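Local coordinates for putative aminopeptidase (Leishmania major, PDB 5NTH), which probably acts as a manganese-dependent M17 leucyl aminopeptidase that trims residues from peptide N-termini, and binds two manganese ions and the inhibitor actinonin, at residues A[227-232]-A[271-276]; A[263-268]-A[366-371]; A[326-331]-A[354-359]; A[430-435]-A[509-514]; A[475-480]-A[492-497]. One frame throughout, in Å; residues are numbered along the deposited sequence.

Contact 1. Residues A[227-232]-A[271-276]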
# COMPACT_ATOMS: atom_id res chain seq x y z
N LEU A 227 -13.64 5.41 -30.35
CA LEU A 227 -15.01 5.14 -29.96
C LEU A 227 -15.37 5.87 -28.68
O LEU A 227 -15.26 5.33 -27.57
CB LEU A 227 -15.28 3.65 -29.77
CG LEU A 227 -16.78 3.41 -29.55
CD1 LEU A 227 -17.60 3.71 -30.79
CD2 LEU A 227 -17.00 1.99 -29.13
N ASP A 228 -15.85 7.09 -28.87
CA ASP A 228 -16.35 7.92 -27.78
C ASP A 228 -17.87 7.96 -27.90
O ASP A 228 -18.45 7.26 -28.72
CB ASP A 228 -15.72 9.32 -27.85
CG ASP A 228 -16.03 10.06 -29.15
OD1 ASP A 228 -17.09 9.85 -29.74
OD2 ASP A 228 -15.21 10.87 -29.59
N THR A 229 -18.51 8.80 -27.12
CA THR A 229 -19.95 8.83 -27.09
C THR A 229 -20.59 9.43 -28.31
O THR A 229 -21.71 9.10 -28.61
CB THR A 229 -20.48 9.61 -25.88
OG1 THR A 229 -20.09 10.98 -25.96
CG2 THR A 229 -19.98 8.97 -24.57
N VAL A 230 -19.90 10.33 -28.99
CA VAL A 230 -20.48 10.94 -30.20
C VAL A 230 -20.39 9.98 -31.38
O VAL A 230 -21.27 9.95 -32.23
CB VAL A 230 -19.82 12.29 -30.53
CG1 VAL A 230 -20.24 12.82 -31.89
CG2 VAL A 230 -20.22 13.31 -29.47
N VAL A 231 -19.33 9.19 -31.40
CA VAL A 231 -19.11 8.29 -32.50
C VAL A 231 -20.04 7.11 -32.32
O VAL A 231 -20.79 6.78 -33.23
CB VAL A 231 -17.64 7.82 -32.58
CG1 VAL A 231 -17.48 6.65 -33.56
CG2 VAL A 231 -16.76 8.98 -33.02
N TYR A 232 -19.99 6.50 -31.13
CA TYR A 232 -20.90 5.43 -30.74
C TYR A 232 -22.34 5.82 -31.07
O TYR A 232 -23.10 5.00 -31.55
CB TYR A 232 -20.78 5.16 -29.26
CG TYR A 232 -21.20 3.79 -28.79
CD1 TYR A 232 -21.99 2.94 -29.57
CD2 TYR A 232 -20.80 3.34 -27.54
CE1 TYR A 232 -22.35 1.69 -29.11
CE2 TYR A 232 -21.15 2.09 -27.06
CZ TYR A 232 -21.93 1.26 -27.84
OH TYR A 232 -22.29 -0.00 -27.36
N GLN A 271 -14.61 15.15 -22.22
CA GLN A 271 -14.46 15.81 -23.49
C GLN A 271 -15.78 15.75 -24.24
O GLN A 271 -16.41 16.78 -24.43
CB GLN A 271 -13.33 15.17 -24.31
CG GLN A 271 -13.07 15.88 -25.63
CD GLN A 271 -11.76 15.48 -26.28
OE1 GLN A 271 -11.22 14.41 -26.01
NE2 GLN A 271 -11.23 16.35 -27.14
N TYR A 272 -16.23 14.57 -24.64
CA TYR A 272 -17.49 14.48 -25.39
C TYR A 272 -18.64 14.02 -24.50
O TYR A 272 -18.45 13.14 -23.64
CB TYR A 272 -17.33 13.59 -26.62
CG TYR A 272 -16.22 14.08 -27.47
CD1 TYR A 272 -16.22 15.39 -27.96
CD2 TYR A 272 -15.13 13.26 -27.76
CE1 TYR A 272 -15.17 15.87 -28.71
CE2 TYR A 272 -14.07 13.72 -28.52
CZ TYR A 272 -14.09 15.02 -28.98
OH TYR A 272 -13.02 15.45 -29.73
N PRO A 273 -19.85 14.59 -24.73
CA PRO A 273 -20.92 14.54 -23.72
C PRO A 273 -21.71 13.23 -23.59
O PRO A 273 -21.59 12.34 -24.41
CB PRO A 273 -21.83 15.70 -24.14
CG PRO A 273 -21.64 15.80 -25.61
CD PRO A 273 -20.26 15.33 -25.94
N ALA A 274 -22.51 13.17 -22.54
CA ALA A 274 -23.35 12.02 -22.28
C ALA A 274 -24.54 11.90 -23.26
O ALA A 274 -25.00 12.90 -23.81
CB ALA A 274 -23.85 12.07 -20.85
N HIS A 275 -25.00 10.67 -23.48
CA HIS A 275 -26.21 10.41 -24.27
C HIS A 275 -26.99 9.27 -23.65
O HIS A 275 -26.41 8.25 -23.28
CB HIS A 275 -25.93 9.91 -25.69
CG HIS A 275 -25.09 10.81 -26.54
ND1 HIS A 275 -23.77 11.06 -26.28
CD2 HIS A 275 -25.37 11.43 -27.71
CE1 HIS A 275 -23.28 11.84 -27.23
NE2 HIS A 275 -24.23 12.07 -28.11
N LEU A 276 -28.30 9.43 -23.60
CA LEU A 276 -29.18 8.27 -23.58
C LEU A 276 -29.66 8.06 -25.00
O LEU A 276 -30.26 8.93 -25.61
CB LEU A 276 -30.33 8.44 -22.60
CG LEU A 276 -29.94 8.11 -21.15
CD1 LEU A 276 -31.05 8.55 -20.24
CD2 LEU A 276 -29.70 6.63 -20.94
O HOH W 1 -16.99 10.47 -24.54

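Contact 2. Residues A[263-268]-A[366-371]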
# COMPACT_ATOMS: atom_id res chain seq x y z
N ILE A 263 -27.03 10.35 -14.92
CA ILE A 263 -26.14 10.19 -16.06
C ILE A 263 -25.50 11.50 -16.52
O ILE A 263 -24.36 11.50 -16.96
CB ILE A 263 -26.81 9.47 -17.23
CG1 ILE A 263 -25.77 9.20 -18.33
CG2 ILE A 263 -28.00 10.27 -17.77
CD1 ILE A 263 -26.29 8.37 -19.48
N TYR A 264 -26.21 12.62 -16.42
CA TYR A 264 -25.59 13.90 -16.71
C TYR A 264 -24.41 14.19 -15.76
O TYR A 264 -23.37 14.70 -16.18
CB TYR A 264 -26.60 15.04 -16.62
CG TYR A 264 -25.91 16.35 -16.78
CD1 TYR A 264 -25.58 16.83 -18.04
CD2 TYR A 264 -25.52 17.09 -15.67
CE1 TYR A 264 -24.90 18.03 -18.20
CE2 TYR A 264 -24.85 18.29 -15.82
CZ TYR A 264 -24.54 18.75 -17.09
OH TYR A 264 -23.87 19.94 -17.23
N ALA A 265 -24.60 13.89 -14.47
CA ALA A 265 -23.53 14.07 -13.48
C ALA A 265 -22.27 13.28 -13.84
O ALA A 265 -21.15 13.82 -13.72
CB ALA A 265 -24.02 13.64 -12.11
N VAL A 266 -22.45 12.03 -14.26
CA VAL A 266 -21.32 11.10 -14.46
C VAL A 266 -20.46 11.56 -15.65
O VAL A 266 -19.21 11.51 -15.58
CB VAL A 266 -21.79 9.64 -14.68
CG1 VAL A 266 -20.64 8.74 -15.11
CG2 VAL A 266 -22.36 9.08 -13.40
N GLY A 267 -21.15 11.99 -16.71
CA GLY A 267 -20.50 12.31 -17.96
C GLY A 267 -20.23 13.76 -18.23
O GLY A 267 -19.72 14.09 -19.31
N LYS A 268 -20.52 14.63 -17.26
CA LYS A 268 -20.43 16.09 -17.48
C LYS A 268 -19.01 16.62 -17.64
O LYS A 268 -18.79 17.70 -18.21
CB LYS A 268 -21.17 16.87 -16.38
CG LYS A 268 -20.53 16.97 -14.99
CD LYS A 268 -21.51 17.64 -14.02
CE LYS A 268 -21.06 17.63 -12.57
NZ LYS A 268 -20.16 18.78 -12.31
N HIS A 366 -14.84 19.76 -13.52
CA HIS A 366 -16.29 19.57 -13.69
C HIS A 366 -16.75 18.17 -13.22
O HIS A 366 -17.91 17.81 -13.41
CB HIS A 366 -16.71 19.84 -15.17
CG HIS A 366 -16.41 21.24 -15.63
ND1 HIS A 366 -17.40 22.14 -15.97
CD2 HIS A 366 -15.24 21.89 -15.79
CE1 HIS A 366 -16.85 23.29 -16.32
NE2 HIS A 366 -15.54 23.17 -16.22
N SER A 367 -15.85 17.39 -12.60
CA SER A 367 -16.17 16.06 -12.09
C SER A 367 -17.14 16.05 -10.89
O SER A 367 -17.08 16.89 -9.99
CB SER A 367 -14.91 15.29 -11.68
OG SER A 367 -14.13 14.95 -12.81
N TYR A 368 -18.01 15.06 -10.91
CA TYR A 368 -18.90 14.81 -9.81
C TYR A 368 -18.03 14.18 -8.74
O TYR A 368 -17.16 13.38 -9.05
CB TYR A 368 -20.12 13.98 -10.27
CG TYR A 368 -20.00 12.46 -10.35
CD1 TYR A 368 -19.02 11.83 -11.13
CD2 TYR A 368 -20.94 11.65 -9.71
CE1 TYR A 368 -18.96 10.42 -11.21
CE2 TYR A 368 -20.88 10.26 -9.77
CZ TYR A 368 -19.90 9.65 -10.51
OH TYR A 368 -19.90 8.29 -10.54
N ARG A 369 -18.28 14.59 -7.51
CA ARG A 369 -17.33 14.45 -6.42
C ARG A 369 -17.75 13.35 -5.45
O ARG A 369 -18.88 12.89 -5.48
CB ARG A 369 -17.22 15.80 -5.71
CG ARG A 369 -16.96 17.03 -6.61
CD ARG A 369 -17.15 18.34 -5.85
NE ARG A 369 -16.84 19.57 -6.60
CZ ARG A 369 -17.70 20.24 -7.39
NH1 ARG A 369 -18.95 19.81 -7.58
NH2 ARG A 369 -17.30 21.36 -8.01
N ASN A 370 -16.83 12.87 -4.64
CA ASN A 370 -17.22 11.96 -3.58
C ASN A 370 -17.80 12.90 -2.53
O ASN A 370 -17.03 13.61 -1.90
CB ASN A 370 -16.05 11.16 -3.03
CG ASN A 370 -15.36 10.36 -4.11
OD1 ASN A 370 -15.85 9.34 -4.55
ND2 ASN A 370 -14.22 10.86 -4.57
N ASP A 371 -19.13 12.94 -2.44
CA ASP A 371 -19.96 13.82 -1.56
C ASP A 371 -21.10 14.56 -2.27
O ASP A 371 -22.08 14.94 -1.61
CB ASP A 371 -19.14 14.84 -0.74
CG ASP A 371 -18.53 14.25 0.51
OD1 ASP A 371 -18.86 13.09 0.85
OD2 ASP A 371 -17.70 14.93 1.14

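Contact 3. Residues A[326-331]-A[354-359]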
# COMPACT_ATOMS: atom_id res chain seq x y z
N ALA A 326 -22.67 -2.75 -25.64
CA ALA A 326 -22.53 -3.32 -26.97
C ALA A 326 -23.19 -4.69 -27.11
O ALA A 326 -23.80 -4.95 -28.14
CB ALA A 326 -21.07 -3.38 -27.40
N GLY A 327 -23.07 -5.54 -26.08
CA GLY A 327 -23.79 -6.81 -26.02
C GLY A 327 -25.28 -6.65 -26.37
O GLY A 327 -25.74 -7.23 -27.36
N VAL A 328 -26.00 -5.83 -25.59
CA VAL A 328 -27.42 -5.57 -25.87
C VAL A 328 -27.68 -4.79 -27.17
O VAL A 328 -28.68 -5.01 -27.79
CB VAL A 328 -28.17 -4.87 -24.71
CG1 VAL A 328 -28.04 -5.64 -23.40
CG2 VAL A 328 -27.71 -3.43 -24.54
N PHE A 329 -26.82 -3.85 -27.54
CA PHE A 329 -27.00 -3.13 -28.81
C PHE A 329 -26.95 -4.10 -29.99
O PHE A 329 -27.82 -4.08 -30.84
CB PHE A 329 -25.90 -2.11 -29.01
CG PHE A 329 -25.93 -1.40 -30.35
CD1 PHE A 329 -27.03 -0.66 -30.73
CD2 PHE A 329 -24.80 -1.41 -31.18
CE1 PHE A 329 -27.00 0.05 -31.94
CE2 PHE A 329 -24.78 -0.73 -32.41
CZ PHE A 329 -25.89 0.01 -32.78
N CYS A 330 -25.91 -4.92 -30.03
CA CYS A 330 -25.74 -5.86 -31.13
C CYS A 330 -26.74 -7.03 -31.06
O CYS A 330 -27.09 -7.56 -32.09
CB CYS A 330 -24.31 -6.42 -31.17
SG CYS A 330 -23.02 -5.22 -31.46
N ALA A 331 -27.17 -7.44 -29.87
CA ALA A 331 -28.31 -8.34 -29.74
C ALA A 331 -29.57 -7.74 -30.35
O ALA A 331 -30.26 -8.40 -31.15
CB ALA A 331 -28.57 -8.73 -28.32
N VAL A 354 -33.88 -0.90 -27.00
CA VAL A 354 -32.53 -0.98 -26.41
C VAL A 354 -32.08 0.41 -26.05
O VAL A 354 -32.16 1.30 -26.88
CB VAL A 354 -31.48 -1.71 -27.29
CG1 VAL A 354 -31.36 -1.10 -28.69
CG2 VAL A 354 -30.13 -1.74 -26.58
N THR A 355 -31.63 0.57 -24.80
CA THR A 355 -31.19 1.86 -24.29
C THR A 355 -29.69 1.84 -23.97
O THR A 355 -29.22 1.07 -23.15
CB THR A 355 -32.03 2.28 -23.07
OG1 THR A 355 -33.39 2.47 -23.48
CG2 THR A 355 -31.52 3.58 -22.48
N LEU A 356 -28.96 2.70 -24.64
CA LEU A 356 -27.54 2.83 -24.40
C LEU A 356 -27.25 3.96 -23.46
O LEU A 356 -27.56 5.12 -23.78
CB LEU A 356 -26.81 3.06 -25.70
CG LEU A 356 -27.18 1.98 -26.70
CD1 LEU A 356 -26.55 2.30 -28.05
CD2 LEU A 356 -26.73 0.62 -26.19
N CYS A 357 -26.66 3.64 -22.32
CA CYS A 357 -26.31 4.68 -21.36
C CYS A 357 -24.90 5.16 -21.59
O CYS A 357 -23.98 4.62 -21.00
CB CYS A 357 -26.44 4.14 -19.95
SG CYS A 357 -28.06 3.43 -19.63
N LEU A 358 -24.73 6.19 -22.42
CA LEU A 358 -23.41 6.61 -22.91
C LEU A 358 -22.81 7.73 -22.13
O LEU A 358 -23.50 8.70 -21.87
CB LEU A 358 -23.50 7.07 -24.36
CG LEU A 358 -24.10 6.04 -25.30
CD1 LEU A 358 -24.03 6.56 -26.72
CD2 LEU A 358 -23.38 4.71 -25.19
N ALA A 359 -21.50 7.60 -21.83
CA ALA A 359 -20.73 8.59 -21.07
C ALA A 359 -19.31 8.13 -20.89
O ALA A 359 -19.08 6.92 -20.83
CB ALA A 359 -21.34 8.78 -19.69

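Contact 4. Residues A[430-435]-A[509-514]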
# COMPACT_ATOMS: atom_id res chain seq x y z
N LYS A 430 -15.59 -16.32 -16.60
CA LYS A 430 -16.38 -16.82 -17.73
C LYS A 430 -17.87 -16.71 -17.50
O LYS A 430 -18.62 -16.64 -18.45
CB LYS A 430 -16.06 -18.29 -18.01
CG LYS A 430 -14.59 -18.70 -17.83
CD LYS A 430 -13.79 -18.73 -19.11
CE LYS A 430 -12.38 -19.26 -18.83
NZ LYS A 430 -12.28 -20.74 -18.59
N HIS A 431 -18.31 -16.76 -16.24
CA HIS A 431 -19.75 -16.63 -15.88
C HIS A 431 -20.11 -15.22 -15.43
O HIS A 431 -19.56 -14.70 -14.46
CB HIS A 431 -20.09 -17.54 -14.72
CG HIS A 431 -19.95 -18.98 -15.01
ND1 HIS A 431 -18.73 -19.61 -15.07
CD2 HIS A 431 -20.88 -19.94 -15.21
CE1 HIS A 431 -18.91 -20.90 -15.30
NE2 HIS A 431 -20.21 -21.12 -15.39
N ALA A 432 -21.07 -14.60 -16.11
CA ALA A 432 -21.65 -13.39 -15.62
C ALA A 432 -22.44 -13.66 -14.33
O ALA A 432 -22.81 -14.80 -14.02
CB ALA A 432 -22.56 -12.78 -16.67
N GLY A 433 -22.67 -12.59 -13.58
CA GLY A 433 -23.50 -12.61 -12.37
C GLY A 433 -24.88 -12.08 -12.68
O GLY A 433 -25.01 -11.00 -13.23
N VAL A 434 -25.90 -12.88 -12.37
CA VAL A 434 -27.26 -12.49 -12.65
C VAL A 434 -27.96 -12.21 -11.33
O VAL A 434 -28.00 -13.04 -10.42
CB VAL A 434 -28.01 -13.57 -13.42
CG1 VAL A 434 -29.46 -13.13 -13.67
CG2 VAL A 434 -27.33 -13.86 -14.74
N TYR A 435 -28.51 -11.01 -11.26
CA TYR A 435 -29.22 -10.51 -10.09
C TYR A 435 -30.62 -10.29 -10.58
O TYR A 435 -30.88 -9.37 -11.35
CB TYR A 435 -28.62 -9.21 -9.61
CG TYR A 435 -29.44 -8.50 -8.54
CD1 TYR A 435 -29.32 -8.83 -7.18
CD2 TYR A 435 -30.29 -7.46 -8.88
CE1 TYR A 435 -30.03 -8.17 -6.22
CE2 TYR A 435 -31.01 -6.78 -7.92
CZ TYR A 435 -30.89 -7.14 -6.60
OH TYR A 435 -31.64 -6.43 -5.68
N VAL A 509 -33.85 -8.26 -14.69
CA VAL A 509 -32.73 -9.21 -14.80
C VAL A 509 -31.49 -8.45 -15.10
O VAL A 509 -31.34 -7.93 -16.20
CB VAL A 509 -32.91 -10.23 -15.94
CG1 VAL A 509 -31.81 -11.27 -15.93
CG2 VAL A 509 -34.25 -10.91 -15.79
N HIS A 510 -30.60 -8.44 -14.11
CA HIS A 510 -29.36 -7.70 -14.18
C HIS A 510 -28.22 -8.64 -14.44
O HIS A 510 -28.00 -9.54 -13.65
CB HIS A 510 -29.14 -7.01 -12.87
CG HIS A 510 -27.84 -6.28 -12.76
ND1 HIS A 510 -27.67 -5.00 -13.23
CD2 HIS A 510 -26.67 -6.63 -12.18
CE1 HIS A 510 -26.44 -4.60 -12.97
NE2 HIS A 510 -25.82 -5.57 -12.32
N VAL A 511 -27.50 -8.42 -15.54
CA VAL A 511 -26.36 -9.25 -15.89
C VAL A 511 -25.06 -8.48 -15.75
O VAL A 511 -24.77 -7.54 -16.49
CB VAL A 511 -26.47 -9.84 -17.31
CG1 VAL A 511 -25.35 -10.84 -17.55
CG2 VAL A 511 -27.80 -10.52 -17.50
N ASP A 512 -24.26 -8.91 -14.79
CA ASP A 512 -22.97 -8.28 -14.51
C ASP A 512 -21.86 -9.06 -15.19
O ASP A 512 -21.43 -10.07 -14.70
CB ASP A 512 -22.73 -8.21 -13.00
CG ASP A 512 -21.53 -7.39 -12.62
OD1 ASP A 512 -20.83 -6.83 -13.50
OD2 ASP A 512 -21.29 -7.28 -11.41
N MET A 513 -21.36 -8.54 -16.29
CA MET A 513 -20.43 -9.30 -17.11
C MET A 513 -19.10 -8.59 -17.24
O MET A 513 -18.54 -8.49 -18.30
CB MET A 513 -21.05 -9.65 -18.49
CG MET A 513 -22.11 -8.73 -19.05
SD MET A 513 -21.46 -7.14 -19.50
CE MET A 513 -20.84 -7.59 -21.12
N ALA A 514 -18.56 -8.15 -16.12
CA ALA A 514 -17.30 -7.41 -16.15
C ALA A 514 -16.10 -8.24 -16.69
O ALA A 514 -15.43 -7.79 -17.61
CB ALA A 514 -17.00 -6.84 -14.78

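Contact 5. Residues A[475-480]-A[492-497]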
# COMPACT_ATOMS: atom_id res chain seq x y z
N ALA A 475 -29.58 11.63 1.97
CA ALA A 475 -30.15 11.30 0.67
C ALA A 475 -30.82 9.96 0.77
O ALA A 475 -30.67 9.24 1.76
CB ALA A 475 -29.08 11.27 -0.39
N ASP A 476 -31.56 9.62 -0.26
CA ASP A 476 -32.31 8.37 -0.24
C ASP A 476 -31.38 7.16 -0.14
O ASP A 476 -31.68 6.23 0.59
CB ASP A 476 -33.26 8.28 -1.43
CG ASP A 476 -34.38 9.28 -1.33
OD1 ASP A 476 -35.02 9.37 -0.21
OD2 ASP A 476 -34.61 9.97 -2.37
N MET A 477 -30.24 7.24 -0.83
CA MET A 477 -29.25 6.18 -0.80
C MET A 477 -27.86 6.69 -1.19
O MET A 477 -27.72 7.75 -1.80
CB MET A 477 -29.66 5.12 -1.79
CG MET A 477 -29.68 5.63 -3.24
SD MET A 477 -30.61 4.60 -4.38
CE MET A 477 -30.08 2.99 -3.79
N ARG A 478 -26.85 5.89 -0.89
CA ARG A 478 -25.51 6.15 -1.41
C ARG A 478 -25.37 5.40 -2.70
O ARG A 478 -26.32 4.79 -3.13
CB ARG A 478 -24.47 5.68 -0.41
CG ARG A 478 -24.72 6.40 0.87
CD ARG A 478 -23.60 6.36 1.85
NE ARG A 478 -23.55 7.67 2.49
CZ ARG A 478 -23.02 7.92 3.69
NH1 ARG A 478 -23.05 9.15 4.16
NH2 ARG A 478 -22.46 6.95 4.40
N ASN A 479 -24.20 5.43 -3.33
CA ASN A 479 -23.98 4.59 -4.49
C ASN A 479 -22.94 3.48 -4.31
O ASN A 479 -22.53 2.88 -5.28
CB ASN A 479 -23.62 5.46 -5.68
CG ASN A 479 -22.18 5.87 -5.66
OD1 ASN A 479 -21.57 5.96 -4.59
ND2 ASN A 479 -21.60 6.09 -6.83
N ILE A 480 -22.49 3.22 -3.09
CA ILE A 480 -21.56 2.11 -2.77
C ILE A 480 -21.96 1.69 -1.36
O ILE A 480 -22.55 2.47 -0.63
CB ILE A 480 -20.06 2.54 -2.84
N GLY A 492 -24.73 -3.89 -6.69
CA GLY A 492 -24.74 -3.15 -7.93
C GLY A 492 -26.06 -3.26 -8.63
O GLY A 492 -26.59 -2.28 -9.12
N GLY A 493 -26.62 -4.46 -8.66
CA GLY A 493 -27.94 -4.65 -9.25
C GLY A 493 -29.06 -3.95 -8.50
O GLY A 493 -29.93 -3.35 -9.11
N TYR A 494 -29.02 -4.05 -7.18
CA TYR A 494 -30.01 -3.41 -6.29
C TYR A 494 -30.06 -1.90 -6.47
O TYR A 494 -31.13 -1.31 -6.46
CB TYR A 494 -29.69 -3.75 -4.83
CG TYR A 494 -30.49 -2.96 -3.82
CD1 TYR A 494 -31.78 -3.35 -3.45
CD2 TYR A 494 -29.95 -1.80 -3.24
CE1 TYR A 494 -32.51 -2.61 -2.54
CE2 TYR A 494 -30.67 -1.05 -2.32
CZ TYR A 494 -31.95 -1.46 -1.98
OH TYR A 494 -32.66 -0.70 -1.08
N PHE A 495 -28.91 -1.29 -6.64
CA PHE A 495 -28.89 0.12 -6.86
C PHE A 495 -29.74 0.41 -8.06
O PHE A 495 -30.63 1.20 -7.98
CB PHE A 495 -27.48 0.66 -7.09
CG PHE A 495 -27.46 2.13 -7.29
CD1 PHE A 495 -27.70 2.68 -8.54
CD2 PHE A 495 -27.27 2.98 -6.21
CE1 PHE A 495 -27.72 4.07 -8.73
CE2 PHE A 495 -27.29 4.36 -6.39
CZ PHE A 495 -27.52 4.90 -7.66
N VAL A 496 -29.48 -0.27 -9.17
CA VAL A 496 -30.21 -0.04 -10.43
C VAL A 496 -31.68 -0.40 -10.30
O VAL A 496 -32.55 0.27 -10.82
CB VAL A 496 -29.65 -0.86 -11.60
CG1 VAL A 496 -30.25 -0.38 -12.91
CG2 VAL A 496 -28.13 -0.75 -11.70
N GLU A 497 -31.96 -1.47 -9.60
CA GLU A 497 -33.34 -1.84 -9.40
C GLU A 497 -34.19 -0.71 -8.80
O GLU A 497 -35.36 -0.55 -9.16
CB GLU A 497 -33.43 -3.05 -8.51
CG GLU A 497 -34.78 -3.73 -8.55
CD GLU A 497 -34.83 -4.93 -7.64
OE1 GLU A 497 -33.91 -5.07 -6.81
OE2 GLU A 497 -35.78 -5.74 -7.77

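Contact 1. Residues A[227-232]-A[271-276]
Thr229, in the first turn of helix 229-243, meets Pro273 and His275 where an N-capped helix start packs against the loop leading into strand 275-282 of the catalytic domain's large mixed sheet. Asp228 is the N-cap: its OD1 accepts a weak bond from Val230 N and a straighter one from Val231 N (2.9 Å, 154°). Its OD2, salt-bridged to Arg8, comes obliquely to the Tyr272 ring, 3.0 Å from Tyr272 CD2, with carboxylate and ring planes 62° apart.

The Thr229 side chain carries the polar contact. CB lies 3.6 Å from His275 ND1. Its branch OG1 sits between the backbone N and the carbonyl carbon (chi1 63°) and donates to Pro273 O; the refined 2.5 Å is very short, so the exact length is doubtful. OG1 also comes within 3.5 Å of His275 CE1, while CG2 is 3.7 Å from Pro273 O and packs on Leu358 of strand 349-361.

One face of the His275 imidazole is met by Thr229 O, and Val230 CG2 touches the ring at its edge. Val230 CG2 also reaches Tyr272 CB and Pro273 CD. A bound water bridges the two backbones, accepting weakly from Thr229 N and donating to Tyr272 O at 3.2 Å.

Contact 2. Residues A[263-268]-A[366-371]
Val266 and Tyr368 lie side by side and point the same way, the helix backbone of Val266 resting on one face of the phenol ring. The evidence is a CH-pi contact: Val266 CA stands 4.2 Å from the Tyr368 ring centroid, 18° off the ring normal, above the CD1-CE1 side. Val266 CG2 lies near the hydroxyl end, touching Tyr368 CZ at 3.8 Å and coming close to OH. At the ring's root, Tyr368 CB is 3.6 Å from Ala265 O and 4.3 Å from Ala265 CB.

Lys268 makes the polar part of the contact. Its chain is extended up to CE and bends at chi4, and NZ donates to His366 O at 2.7 Å from above the carbonyl plane, 46° out of it. The aliphatic part lies against the same oxygen, with Lys268 CG 3.2 Å from His366 O.

Loop 366-371 also faces another chain, where Arg369 pairs with Glu360 of the third subunit. Tyr368, which also touches Ile393 of helix 391-404, has its side chain about 3 Å from that of Glu390 at nearest atoms, consistent with a second-shell place beside the two-manganese site of an M17 aminopeptidase.

Contact 3. Residues A[326-331]-A[354-359]
Helix 326-331, through Val328 and Phe329, packs on strand 354-359, through Val354 and Leu356, with axes 8.4 Å apart at closest approach and directions 150° apart. The nearest backbone approach is Phe329 to Val354, whose CA atoms are 6.4 Å apart. This is helix-on-sheet packing within a beta-alpha-beta crossover: helix 323-341 connects strand 291-300 to strand 349-361, and those two strands are parallel neighbours in the large mixed sheet. The connection also carries the manganese ligands Asp303 and Asp321, while Lys298 comes from the first strand.

No hydrogen bond links the two segments, and the side-chain contacts are apolar. Val354 places CG2 anti to its backbone N, and this methyl meets Val328 CG2 at 3.6 Å, the closest approach of the contact. The same Val354 methyl, CG2, also sits 4.0 Å from the backbone atom Phe329 N.

Helix 229-243 adjoins the contact through Ala236 on Phe329 and Tyr232 on Ala326, and helix 203-221 touches Ala326 and Cys330. Leu356 supplies the second point of contact, its side chain crossing that of Phe329 at a slant. One methyl, Leu356 CD2, meets Phe329 CB at 4.0 Å; the other, Leu356 CD1, comes obliquely to the ring, 4.0 Å from Phe329 CD1.

Contact 4. Residues A[430-435]-A[509-514]
The Tyr435 ring is met at its edge, near its plane, by His510 CB, whereas the His510 imidazole is approached obliquely by Tyr435 CB. The two CB atoms of Tyr435 and His510 are 4.0 Å apart. Both flat groups have polar partners beyond the pair: Tyr435 OH is hydrogen-bonded to Glu497 OE1, and His510 ND1 to Asp415 OD2.

The backbones form a regular antiparallel ladder. Gly433 with Asp512 and Tyr435 with His510 are hydrogen-bonded pairs, each joined by two bonds. Asp512 N reaches Gly433 O at 2.7 Å and 178°, and Tyr435 N reaches His510 O at 2.9 Å and 168°. Between them Val434 and Val511 form a non-hydrogen-bonded pair, where Val434 CA also approaches His510 O at 3.2 Å.

On the face of Val434 and Val511, these side chains also meet Val509 and Ala432: Val434 CG1 touches Val509 CG1 at 3.8 Å, and Val511 CG1 touches Ala432 CB at 3.5 Å. On the other face the Asp512 carboxylate accepts from Leu419 N and is bonded to Ser489 and Thr420. Leu419 and Thr420 line the actinonin pocket, and the Asp512 side chain is about 8 Å from actinonin at nearest atoms, which places this antiparallel strand pair of the mixed sheet near the inhibitor site of the catalytic domain.

Contact 5. Residues A[475-480]-A[492-497]
Arg478 O is met by two carbons of one ring: it sits at the edge of Phe495, in the ring plane, 3.4 Å from CE2 and 3.7 Å from CD2 of Phe495. This is a carbonyl against an aromatic rim, and no hydrogen bond joins the two segments.

Phe495 sets its CG anti to the backbone N (chi1 -179°), and the ring reaches across to strand 477-478. Met477 comes at it obliquely. Its SD stands 4.5 Å from the Phe495 ring centroid, 36° off the ring normal, which is a Met-aromatic contact. The chain then bends at chi3 (-41°), and Met477 CE comes to 3.7 Å from Phe495 CD2. That methyl, Met477 CE, also touches Tyr494, 4.3 Å from its CE2. Asn479 CB is 3.9 Å from Phe495 CE2.

The amide end of Asn479 is held elsewhere: OD1 accepts from Met385 N and ND2 donates to Asn386 O. Its side chain lies about 7 Å from that of the manganese ligand Glu390 at nearest atoms. Met385 and Asn386, which it bonds, precede the manganese ligands Asp388 and Glu390 in the chain.

Around this contact, Val382 of strand 381-383 packs on Met477 and Phe495. Helix 391-404 lies against helix 488-497 through Arg392 on Phe495 and Leu395 on Val496, and Pro463 of helix 463-467 touches Tyr494.

How the contacts relate
Contacts 1, 2 and 3 touch one another. His275 O and Leu358 N, 2.8 Å apart, probably form a hydrogen bond that joins contact 1 to contact 3 across neighbouring strands. Ile263 of contact 2 packs on both, its CD1 lying 3.7 Å from Leu358 O. Contacts 1, 3 and 4 all reach the large mixed sheet, the centres of 3 and 4 about 15 Å apart, and contact 5 is nested in the loop contact 4 closes; His510 CD2 and Gly493 CA approach to 3.8 Å. At nearest atoms, the side chains of Tyr368, Asp512 and Asn479 lie about 7, 9 and 9 Å from manganese, but Thr229 about 13 Å.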